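Local structure of competence/damage-inducible protein CinA (Agrobacterium tumefaciens, 2A9S) at residues A81-A91 with F102-A110. The protein is of unknown function, though its name and family link it to bacterial competence and the response to DNA damage, and its relatives include nicotinamide-nucleotide amidases. Residues are numbered along the deposited sequence; the frame is centred on the assembly and turned at random.
Sequences AVSRQTALQMA and FAVAVTGIA
Ala105 CB nestles against helix 84-96 where Met90 CB (3.6 Å) and Ala91 CB (3.9 Å) meet it, in an alpha-beta-alpha layered fold: the helix leads into strand 102-108, the central strand of a mixed sheet, and runs back across it nearly antiparallel, at 148°. The axes approach to 7.1 Å, and small residues make this possible: Ala105 CB reaches Ala91 N and Ala87 O, and Ala103 CB lies 3.5 Å from Ala91 O. On the other sheet face, Val104 and Val106 touch helix 147-167. The long, flexible thioether chain of Met90 bends at its last torsion, bringing SD beside Thr107 CB and CE to 3.5 Å from Val106 O. Farther out, Val82 CG2 meets Ile109 CG1, and both Val82 methyls lie against the Gly108 backbone. At the polar edge Ser83, a good N-cap, accepts from Thr86 N through OG (3.0 Å); Ser83 OG and Thr86 OG1 are each also hydrogen-bonded to Gly80 O. Thr107 serves both environments: CG2 meets Ala87 CB, whereas OG1, held anti to the backbone N (chi1 179°), donates to Ala81 O at 2.7 Å from above the carbonyl plane, 55° out of it.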
loop_
_atom_site.group_PDB
_atom_site.type_symbol
_atom_site.label_atom_id
_atom_site.label_comp_id
_atom_site.label_asym_id
_atom_site.label_seq_id
_atom_site.Cartn_x
_atom_site.Cartn_y
_atom_site.Cartn_z
ATOM N N ALA A 81 -5.514 -17.210 -7.404
ATOM C CA ALA A 81 -4.983 -16.057 -6.675
ATOM C C ALA A 81 -5.701 -15.938 -5.349
ATOM O O ALA A 81 -5.093 -15.591 -4.343
ATOM C CB ALA A 81 -5.145 -14.779 -7.495
ATOM N N VAL A 82 -7.003 -16.233 -5.365
ATOM C CA VAL A 82 -7.828 -16.231 -4.141
ATOM C C VAL A 82 -7.911 -17.643 -3.565
ATOM O O VAL A 82 -8.786 -18.461 -3.947
ATOM C CB VAL A 82 -9.241 -15.650 -4.390
ATOM C CG1 VAL A 82 -10.076 -15.665 -3.077
ATOM C CG2 VAL A 82 -9.137 -14.238 -4.946
ATOM N N SER A 83 -6.999 -17.941 -2.650
ATOM C CA SER A 83 -6.918 -19.281 -2.048
ATOM C C SER A 83 -6.110 -19.229 -0.759
ATOM O O SER A 83 -5.296 -18.316 -0.545
ATOM C CB SER A 83 -6.265 -20.278 -3.042
ATOM O OG SER A 83 -4.873 -20.038 -3.241
ATOM N N ARG A 84 -6.319 -20.226 0.092
ATOM C CA ARG A 84 -5.532 -20.393 1.300
ATOM C C ARG A 84 -4.035 -20.475 0.941
ATOM O O ARG A 84 -3.202 -19.807 1.563
ATOM C CB ARG A 84 -6.021 -21.653 2.030
ATOM C CG ARG A 84 -5.218 -22.034 3.236
ATOM C CD ARG A 84 -5.551 -23.457 3.676
ATOM N NE ARG A 84 -4.664 -23.838 4.765
ATOM C CZ ARG A 84 -3.519 -24.504 4.610
ATOM N NH1 ARG A 84 -3.123 -24.885 3.396
ATOM N NH2 ARG A 84 -2.769 -24.786 5.672
ATOM N N GLN A 85 -3.722 -21.252 -0.097
ATOM C CA GLN A 85 -2.340 -21.461 -0.533
ATOM C C GLN A 85 -1.622 -20.183 -0.986
ATOM O O GLN A 85 -0.462 -19.957 -0.623
ATOM C CB GLN A 85 -2.274 -22.532 -1.634
ATOM C CG GLN A 85 -2.673 -23.939 -1.139
ATOM C CD GLN A 85 -4.206 -24.181 -1.082
ATOM O OE1 GLN A 85 -5.029 -23.300 -1.406
ATOM N NE2 GLN A 85 -4.582 -25.397 -0.668
ATOM N N THR A 86 -2.299 -19.363 -1.792
ATOM C CA THR A 86 -1.724 -18.090 -2.225
ATOM C C THR A 86 -1.516 -17.199 -1.008
ATOM O O THR A 86 -0.471 -16.603 -0.885
ATOM C CB THR A 86 -2.559 -17.404 -3.326
ATOM O OG1 THR A 86 -2.472 -18.204 -4.518
ATOM C CG2 THR A 86 -2.010 -15.999 -3.625
ATOM N N ALA A 87 -2.481 -17.171 -0.085
ATOM C CA ALA A 87 -2.361 -16.323 1.115
ATOM C C ALA A 87 -1.138 -16.688 1.947
ATOM O O ALA A 87 -0.354 -15.809 2.343
ATOM C CB ALA A 87 -3.636 -16.377 1.966
ATOM N N LEU A 88 -0.987 -17.994 2.198
ATOM C CA LEU A 88 0.178 -18.498 2.920
ATOM C C LEU A 88 1.490 -18.123 2.241
ATOM O O LEU A 88 2.401 -17.671 2.927
ATOM C CB LEU A 88 0.093 -20.013 3.109
ATOM C CG LEU A 88 -1.032 -20.518 4.009
ATOM C CD1 LEU A 88 -1.056 -22.052 3.936
ATOM C CD2 LEU A 88 -0.794 -20.046 5.428
ATOM N N GLN A 89 1.596 -18.280 0.925
ATOM C CA GLN A 89 2.836 -17.928 0.212
ATOM C C GLN A 89 3.135 -16.429 0.210
ATOM O O GLN A 89 4.285 -16.013 0.381
ATOM C CB GLN A 89 2.843 -18.475 -1.210
ATOM C CG GLN A 89 2.971 -19.993 -1.187
ATOM C CD GLN A 89 3.212 -20.581 -2.544
ATOM O OE1 GLN A 89 3.043 -19.922 -3.563
ATOM N NE2 GLN A 89 3.587 -21.857 -2.566
ATOM N N MET A 90 2.089 -15.624 0.041
ATOM C CA MET A 90 2.216 -14.174 0.179
ATOM C C MET A 90 2.775 -13.783 1.568
ATOM O O MET A 90 3.684 -12.940 1.667
ATOM C CB MET A 90 0.861 -13.486 -0.053
ATOM C CG MET A 90 0.359 -13.466 -1.512
ATOM S SD MET A 90 -1.336 -12.791 -1.746
ATOM C CE MET A 90 -1.084 -11.059 -1.327
ATOM N N ALA A 91 2.247 -14.392 2.621
ATOM C CA ALA A 91 2.627 -14.041 3.989
ATOM C C ALA A 91 4.110 -14.403 4.208
ATOM O O ALA A 91 4.902 -13.618 4.751
ATOM C CB ALA A 91 1.716 -14.777 5.009
ATOM N N PHE A 102 6.534 -9.939 11.862
ATOM C CA PHE A 102 5.248 -10.534 11.441
ATOM C C PHE A 102 4.868 -10.008 10.063
ATOM O O PHE A 102 5.167 -8.852 9.745
ATOM C CB PHE A 102 4.103 -10.131 12.390
ATOM C CG PHE A 102 4.361 -10.422 13.861
ATOM C CD1 PHE A 102 4.679 -11.705 14.294
ATOM C CD2 PHE A 102 4.264 -9.398 14.799
ATOM C CE1 PHE A 102 4.924 -11.970 15.654
ATOM C CE2 PHE A 102 4.503 -9.643 16.153
ATOM C CZ PHE A 102 4.825 -10.929 16.588
ATOM N N ALA A 103 4.202 -10.831 9.256
ATOM C CA ALA A 103 3.616 -10.329 8.003
ATOM C C ALA A 103 2.148 -10.727 7.977
ATOM O O ALA A 103 1.753 -11.777 8.536
ATOM C CB ALA A 103 4.340 -10.853 6.777
ATOM N N VAL A 104 1.324 -9.866 7.401
ATOM C CA VAL A 104 -0.071 -10.225 7.151
ATOM C C VAL A 104 -0.305 -10.097 5.650
ATOM O O VAL A 104 0.120 -9.103 5.037
ATOM C CB VAL A 104 -1.076 -9.338 7.970
ATOM C CG1 VAL A 104 -0.867 -7.824 7.694
ATOM C CG2 VAL A 104 -2.565 -9.838 7.756
ATOM N N ALA A 105 -1.010 -11.085 5.086
ATOM C CA ALA A 105 -1.287 -11.156 3.654
ATOM C C ALA A 105 -2.782 -11.361 3.422
ATOM O O ALA A 105 -3.409 -12.135 4.146
ATOM C CB ALA A 105 -0.509 -12.328 3.029
ATOM N N VAL A 106 -3.340 -10.675 2.433
ATOM C CA VAL A 106 -4.773 -10.838 2.116
ATOM C C VAL A 106 -4.956 -10.984 0.616
ATOM O O VAL A 106 -4.291 -10.270 -0.180
ATOM C CB VAL A 106 -5.670 -9.676 2.688
ATOM C CG1 VAL A 106 -5.502 -9.555 4.207
ATOM C CG2 VAL A 106 -5.393 -8.319 1.998
ATOM N N THR A 107 -5.840 -11.914 0.218
ATOM C CA THR A 107 -6.178 -12.074 -1.182
ATOM C C THR A 107 -7.674 -12.409 -1.247
ATOM O O THR A 107 -8.134 -13.342 -0.552
ATOM C CB THR A 107 -5.328 -13.165 -1.919
ATOM O OG1 THR A 107 -5.768 -13.252 -3.283
ATOM C CG2 THR A 107 -5.422 -14.535 -1.264
ATOM N N GLY A 108 -8.430 -11.597 -1.984
ATOM C CA GLY A 108 -9.886 -11.817 -2.016
ATOM C C GLY A 108 -10.578 -11.151 -3.179
ATOM O O GLY A 108 -9.908 -10.595 -4.073
ATOM N N ILE A 109 -11.922 -11.201 -3.141
ATOM C CA ILE A 109 -12.756 -10.652 -4.200
ATOM C C ILE A 109 -13.615 -9.530 -3.638
ATOM O O ILE A 109 -14.614 -9.793 -2.975
ATOM C CB ILE A 109 -13.674 -11.729 -4.827
ATOM C CG1 ILE A 109 -12.815 -12.907 -5.286
ATOM C CG2 ILE A 109 -14.469 -11.118 -5.965
ATOM C CD1 ILE A 109 -13.607 -14.186 -5.625
ATOM N N ALA A 110 -13.208 -8.290 -3.882
ATOM C CA ALA A 110 -13.957 -7.136 -3.338
ATOM C C ALA A 110 -15.195 -6.808 -4.184
ATOM O O ALA A 110 -16.130 -6.151 -3.715
ATOM C CB ALA A 110 -13.036 -5.897 -3.154
#